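Local coordinates for protein thymidylate synthase 1 (PDB 1BKP) that catalyses the reductive methylation of dUMP to dTMP, using methylenetetrahydrofolate as both methyl donor and reductant, at residues 19-23 and 24-28; 69-72 and 73-77; 80-83 and 84-88. All coordinates share one frame; numbering follows the deposited sequence.

Overall arrangement
Contact 1 is a surface contact and contact 2 a buried one; contact 3 is partly buried. Contact 1 is a turn after edge strand 19-20, next to the second subunit. Contacts 2 and 3 lie on consecutive helices, 64-75 and 82-86, with centres about 10 Å apart. They touch through Trp73, which reaches Asp81, Asp84 and Leu85, and Lys69, which bonds to Met88. Contact 1 is distant from both, its centre about 33 Å from that of contact 2. The chemistry follows the place. Contact 1 lays a carboxylate on an aromatic ring, contact 2 pairs carbons along a helix while buried polar ends bond outward, and contact 3 is a polar helix start built on an aspartate cap.

Contact 1: residues 19-23 and 24-28; sequences ISDEE and FDVRT
Glu23 and Phe24 lie side by side in a type I beta turn that runs from Asp21 to Phe24, just after strand 19-20. Phe24 N closes the turn on Asp21 O at 3.1 Å. Before it, Ser20 OG accepts from Glu22 N and forms an ST turn.

Glu23 can be followed outward. Its CB is 3.3 Å from Phe24 N. CG sits between the backbone N and the carbonyl carbon (chi1 65°), and this swings it over the phenyl ring. There it makes a CH-pi contact, with CG 3.5 Å from the centroid of the Phe24 ring. CD follows at 3.5 Å from Phe24 CZ. The carboxylate stacks on the ring, the two planes 19° apart. OE1 lies farther off, 3.9 Å from Phe24 CZ. OE2 is the oxygen nearer the ring, and it also accepts a hydrogen bond from His170 N of the second subunit. With an alanine in place of Phe24, the Glu23 chain would probably lose the face it rests on and be freer to turn away from that bond.

At the ring edge, in plane, Asp21 CB comes to 4.0 Å from Phe24 CD2. Asp21 OD1 accepts from Thr39 N and His38 ND1, which ties the turn to the neighbouring strand 39-49. The other oxygen, OD2, lies 3.8 Å from Val26 CG1.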
# COMPACT_ATOMS: atom_id res chain seq x y z
N ILE A 19 -12.19 13.63 11.61
CA ILE A 19 -11.55 14.10 12.82
C ILE A 19 -10.68 15.35 12.57
O ILE A 19 -9.89 15.40 11.63
CB ILE A 19 -10.67 12.94 13.41
CG1 ILE A 19 -11.56 11.71 13.62
CG2 ILE A 19 -9.99 13.37 14.73
CD1 ILE A 19 -10.96 10.50 13.04
N SER A 20 -10.80 16.34 13.46
CA SER A 20 -10.09 17.57 13.27
C SER A 20 -8.67 17.54 13.73
O SER A 20 -8.38 16.86 14.65
CB SER A 20 -10.87 18.67 14.02
OG SER A 20 -10.05 19.82 14.08
N ASP A 21 -7.75 18.21 13.04
CA ASP A 21 -6.39 18.32 13.52
C ASP A 21 -6.15 19.53 14.39
O ASP A 21 -4.99 19.95 14.57
CB ASP A 21 -5.36 18.25 12.42
CG ASP A 21 -5.58 19.28 11.33
OD1 ASP A 21 -6.45 20.14 11.53
OD2 ASP A 21 -4.86 19.20 10.30
N GLU A 22 -7.23 20.10 14.93
CA GLU A 22 -7.13 21.30 15.83
C GLU A 22 -6.18 21.02 17.07
O GLU A 22 -5.54 21.91 17.59
CB GLU A 22 -8.53 21.61 16.34
CG GLU A 22 -9.32 22.56 15.55
CD GLU A 22 -10.83 22.23 15.61
OE1 GLU A 22 -11.25 21.33 16.38
OE2 GLU A 22 -11.60 22.85 14.83
N GLU A 23 -6.04 19.74 17.46
CA GLU A 23 -5.20 19.37 18.58
C GLU A 23 -3.72 19.56 18.37
O GLU A 23 -2.93 19.59 19.37
CB GLU A 23 -5.45 17.94 18.99
CG GLU A 23 -5.04 16.92 17.89
CD GLU A 23 -5.18 15.47 18.33
OE1 GLU A 23 -4.74 15.20 19.45
OE2 GLU A 23 -5.73 14.62 17.56
N PHE A 24 -3.31 19.63 17.10
CA PHE A 24 -1.92 19.80 16.77
C PHE A 24 -1.58 21.24 16.42
O PHE A 24 -2.48 22.03 16.07
CB PHE A 24 -1.57 18.87 15.57
CG PHE A 24 -1.88 17.40 15.84
CD1 PHE A 24 -1.24 16.71 16.82
CD2 PHE A 24 -2.84 16.73 15.11
CE1 PHE A 24 -1.50 15.37 17.07
CE2 PHE A 24 -3.14 15.35 15.35
CZ PHE A 24 -2.43 14.68 16.35
N ASP A 25 -0.30 21.57 16.46
CA ASP A 25 0.15 22.93 16.09
C ASP A 25 0.51 22.86 14.57
O ASP A 25 1.65 22.73 14.20
CB ASP A 25 1.35 23.32 16.94
CG ASP A 25 0.97 23.54 18.40
OD1 ASP A 25 -0.14 24.02 18.64
OD2 ASP A 25 1.76 23.23 19.33
N VAL A 26 -0.49 22.95 13.71
CA VAL A 26 -0.26 22.80 12.28
C VAL A 26 0.67 23.85 11.69
O VAL A 26 0.77 24.95 12.16
CB VAL A 26 -1.60 22.68 11.51
CG1 VAL A 26 -2.46 21.57 12.13
CG2 VAL A 26 -2.35 24.04 11.47
N ARG A 27 1.39 23.47 10.67
CA ARG A 27 2.32 24.35 10.05
C ARG A 27 1.80 24.96 8.74
O ARG A 27 2.52 25.76 8.12
CB ARG A 27 3.66 23.63 9.84
N THR A 28 0.60 24.58 8.34
CA THR A 28 -0.05 25.13 7.13
C THR A 28 -0.94 26.33 7.59
O THR A 28 -1.49 26.30 8.71
CB THR A 28 -1.05 24.11 6.57
OG1 THR A 28 -1.86 23.63 7.67
CG2 THR A 28 -0.37 22.91 5.93

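Contact 2: residues 69-72 and 73-77; sequences KELL and WIWQL
Leu71 and Trp75 meet one turn apart in helix 64-75, which packs on helix 188-206 in the interior of the subunit.

The backbone bonds come first. Trp73, Ile74 and Trp75 each donate to the carbonyl four residues back. The bond from Ile74 N to Glu70 O measures 3.1 Å and is nearly straight at 173°. At the C-terminal end the pattern changes. Leu72 O accepts twice, from Gln76 N at 2.9 Å and from Leu77 N at 2.8 Å. The second bond spans five residues, as in a pi-helical turn, and it is the straighter of the two.

The side chains pair at a spacing of four. Leu71 CD1 reaches Trp75 CD1 at 3.7 Å, on the pyrrole part of the indole. Leu71 gets there with CG anti to the backbone N (chi1 -175°). Glu70 CG runs alongside Ile74 and touches its CD1 at 3.8 Å. Leu72 and Gln76 also run side by side. Leu72 CD2 is about 4.0 Å from each of Gln76 CD, OE1 and NE2, an apolar methyl against the amide group.

The polar ends turn to other parts of the chain. Glu70 OE1 accepts from Trp93 NE1, and Trp75 NE1 donates to Tyr195 OH. Gln76 NE2 donates to Phe256 O and Phe253 O. The Glu70 side chain is about 5 Å from that of Asn191, which probably binds dUMP, and about 9 Å from that of the catalytic Cys160.

Glu70, Trp75 and Gln76 thus serve two kinds of contact. Each lies against an aliphatic side chain four residues away, while its buried carboxylate, indole N-H or amide finds hydrogen-bond partners outside the helix segment.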
# COMPACT_ATOMS: atom_id res chain seq x y z
N LYS A 69 0.34 15.55 -18.60
CA LYS A 69 1.73 16.07 -18.70
C LYS A 69 2.63 15.65 -17.55
O LYS A 69 3.82 15.25 -17.81
CB LYS A 69 1.78 17.60 -18.94
CG LYS A 69 1.30 18.01 -20.33
CD LYS A 69 1.08 19.52 -20.32
CE LYS A 69 0.72 20.01 -21.71
NZ LYS A 69 0.37 21.46 -21.66
N GLU A 70 2.13 15.81 -16.30
CA GLU A 70 2.90 15.44 -15.10
C GLU A 70 3.11 13.94 -15.12
O GLU A 70 4.20 13.49 -14.84
CB GLU A 70 2.13 15.81 -13.85
CG GLU A 70 2.85 15.53 -12.59
CD GLU A 70 1.91 15.76 -11.43
OE1 GLU A 70 1.68 16.94 -11.12
OE2 GLU A 70 1.25 14.80 -11.02
N LEU A 71 2.10 13.17 -15.52
CA LEU A 71 2.32 11.69 -15.64
C LEU A 71 3.49 11.37 -16.57
O LEU A 71 4.37 10.58 -16.23
CB LEU A 71 1.04 11.02 -16.13
CG LEU A 71 1.14 9.48 -16.16
CD1 LEU A 71 1.04 8.92 -14.73
CD2 LEU A 71 0.06 8.94 -17.07
N LEU A 72 3.56 12.00 -17.76
CA LEU A 72 4.66 11.70 -18.71
C LEU A 72 6.04 12.11 -18.20
O LEU A 72 7.02 11.40 -18.38
CB LEU A 72 4.40 12.38 -20.07
CG LEU A 72 3.09 11.92 -20.76
CD1 LEU A 72 2.75 12.88 -22.01
CD2 LEU A 72 3.31 10.46 -21.23
N TRP A 73 6.09 13.22 -17.48
CA TRP A 73 7.32 13.76 -16.93
C TRP A 73 7.85 12.69 -15.92
O TRP A 73 9.05 12.42 -15.83
CB TRP A 73 6.98 15.06 -16.16
CG TRP A 73 8.10 15.69 -15.41
CD1 TRP A 73 9.31 16.04 -15.90
CD2 TRP A 73 8.11 16.07 -14.02
NE1 TRP A 73 10.09 16.62 -14.91
CE2 TRP A 73 9.36 16.67 -13.76
CE3 TRP A 73 7.18 15.98 -12.99
CZ2 TRP A 73 9.69 17.17 -12.51
CZ3 TRP A 73 7.53 16.49 -11.72
CH2 TRP A 73 8.74 17.07 -11.50
N ILE A 74 6.98 12.23 -15.01
CA ILE A 74 7.41 11.23 -14.03
C ILE A 74 7.71 9.80 -14.61
O ILE A 74 8.81 9.19 -14.35
CB ILE A 74 6.31 11.06 -12.93
CG1 ILE A 74 6.06 12.42 -12.16
CG2 ILE A 74 6.74 9.98 -11.84
CD1 ILE A 74 4.60 12.34 -11.41
N TRP A 75 6.76 9.26 -15.36
CA TRP A 75 6.84 7.87 -15.84
C TRP A 75 7.50 7.62 -17.19
O TRP A 75 8.12 6.57 -17.35
CB TRP A 75 5.43 7.28 -15.94
CG TRP A 75 4.85 6.89 -14.56
CD1 TRP A 75 4.33 7.72 -13.57
CD2 TRP A 75 4.86 5.56 -14.03
NE1 TRP A 75 4.02 6.94 -12.45
CE2 TRP A 75 4.32 5.62 -12.71
CE3 TRP A 75 5.26 4.32 -14.56
CZ2 TRP A 75 4.17 4.48 -11.91
CZ3 TRP A 75 5.10 3.16 -13.74
CH2 TRP A 75 4.56 3.26 -12.45
N GLN A 76 7.46 8.59 -18.10
CA GLN A 76 8.00 8.42 -19.44
C GLN A 76 9.36 9.07 -19.56
O GLN A 76 10.34 8.39 -19.88
CB GLN A 76 7.06 8.99 -20.50
CG GLN A 76 7.47 8.55 -21.87
CD GLN A 76 6.76 9.36 -22.90
OE1 GLN A 76 6.92 10.56 -22.92
NE2 GLN A 76 5.87 8.73 -23.70
N LEU A 77 9.48 10.37 -19.22
CA LEU A 77 10.78 11.02 -19.28
C LEU A 77 11.57 10.59 -18.04
O LEU A 77 12.82 10.67 -18.00
CB LEU A 77 10.62 12.56 -19.26
CG LEU A 77 9.58 13.18 -20.26
CD1 LEU A 77 9.76 14.76 -20.29
CD2 LEU A 77 9.64 12.62 -21.57

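Contact 3: residues 80-83 and 84-88; sequences NDVN and DLNMM
Asp81 and Asp84 meet at the start of helix 82-86, where Asp81 holds the N-cap position.

Asp81 comes first. Its CG is anti to the backbone N (chi1 176°), and the carboxylate turns back over the first turn of the helix. OD1 accepts the capping bond from Asn83 N at 2.8 Å, met from above the carboxylate plane. Asn83 ND2 adds a weak second bond to the same oxygen. Asp81 O takes Asp84 N at 2.9 Å and also accepts from Trp73 NE1 of helix 64-75. The two side chains cross at about a right angle, their carboxylate planes 55° apart, with Asp81 OD2 4.0 Å from Asp84 OD1. Asp84 OD2 comes to 3.7 Å from Asp81 CB and bonds to Ser79 OG.

Val82 follows. Its O accepts from Asn86 N at 2.8 Å, and a weak bond from Leu85 N shares this oxygen. Val82 CG1 lies 4.1 Å from Asn86 ND2, which itself donates to Val90 O and Asp94 OD1.

Asn83 ends the segment. Its O accepts from Met87 N at 3.1 Å, and its OD1 accepts from Lys97 NZ.

Two carboxylates this close should repel each other. The Asn83 N-H and the helix start probably ease the charge on Asp81, and the Ser79 hydroxyl that on Asp84.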
# COMPACT_ATOMS: atom_id res chain seq x y z
N ASN A 80 13.64 14.46 -12.98
CA ASN A 80 13.38 15.14 -11.74
C ASN A 80 13.65 16.65 -12.00
O ASN A 80 13.77 17.40 -11.08
CB ASN A 80 14.32 14.65 -10.62
CG ASN A 80 15.75 14.91 -10.90
OD1 ASN A 80 16.14 15.20 -12.02
ND2 ASN A 80 16.56 14.69 -9.93
N ASP A 81 13.71 17.05 -13.28
CA ASP A 81 14.05 18.45 -13.61
C ASP A 81 12.80 19.25 -13.88
O ASP A 81 12.14 19.04 -14.87
CB ASP A 81 14.96 18.49 -14.82
CG ASP A 81 15.30 19.91 -15.29
OD1 ASP A 81 15.04 20.89 -14.61
OD2 ASP A 81 15.82 20.05 -16.39
N VAL A 82 12.57 20.26 -13.05
CA VAL A 82 11.38 21.06 -13.19
C VAL A 82 11.37 21.84 -14.54
O VAL A 82 10.31 22.03 -15.17
CB VAL A 82 11.13 21.90 -11.96
CG1 VAL A 82 9.86 22.77 -12.18
CG2 VAL A 82 10.85 20.97 -10.73
N ASN A 83 12.57 22.10 -15.06
CA ASN A 83 12.68 22.78 -16.36
C ASN A 83 12.05 21.94 -17.43
O ASN A 83 11.37 22.48 -18.29
CB ASN A 83 14.13 23.13 -16.69
CG ASN A 83 14.76 24.00 -15.59
OD1 ASN A 83 14.36 25.15 -15.38
ND2 ASN A 83 15.71 23.43 -14.86
N ASP A 84 12.13 20.61 -17.35
CA ASP A 84 11.49 19.79 -18.35
C ASP A 84 9.98 19.98 -18.27
O ASP A 84 9.28 19.92 -19.24
CB ASP A 84 11.73 18.28 -18.13
CG ASP A 84 13.09 17.86 -18.46
OD1 ASP A 84 13.68 18.48 -19.36
OD2 ASP A 84 13.57 16.90 -17.84
N LEU A 85 9.47 20.14 -17.07
CA LEU A 85 8.04 20.30 -16.93
C LEU A 85 7.63 21.70 -17.40
O LEU A 85 6.57 21.89 -18.05
CB LEU A 85 7.70 20.03 -15.45
CG LEU A 85 6.26 19.75 -15.06
CD1 LEU A 85 5.58 18.62 -15.85
CD2 LEU A 85 6.32 19.45 -13.58
N ASN A 86 8.50 22.69 -17.20
CA ASN A 86 8.17 24.05 -17.65
C ASN A 86 8.03 24.11 -19.15
O ASN A 86 7.14 24.84 -19.64
CB ASN A 86 9.20 25.08 -17.17
CG ASN A 86 9.14 25.36 -15.70
OD1 ASN A 86 10.14 25.75 -15.13
ND2 ASN A 86 8.00 25.11 -15.05
N MET A 87 8.84 23.33 -19.88
CA MET A 87 8.78 23.24 -21.35
C MET A 87 7.45 22.70 -21.86
O MET A 87 7.11 22.92 -23.00
CB MET A 87 9.90 22.35 -21.91
CG MET A 87 11.16 23.10 -22.41
SD MET A 87 12.70 22.04 -22.52
CE MET A 87 12.12 20.61 -23.54
N MET A 88 6.69 21.97 -21.03
CA MET A 88 5.42 21.44 -21.45
C MET A 88 4.40 22.39 -20.98
O MET A 88 3.18 22.06 -20.98
CB MET A 88 5.18 20.09 -20.83
CG MET A 88 6.27 19.08 -21.06
SD MET A 88 5.99 17.57 -20.07
CE MET A 88 4.59 17.01 -20.93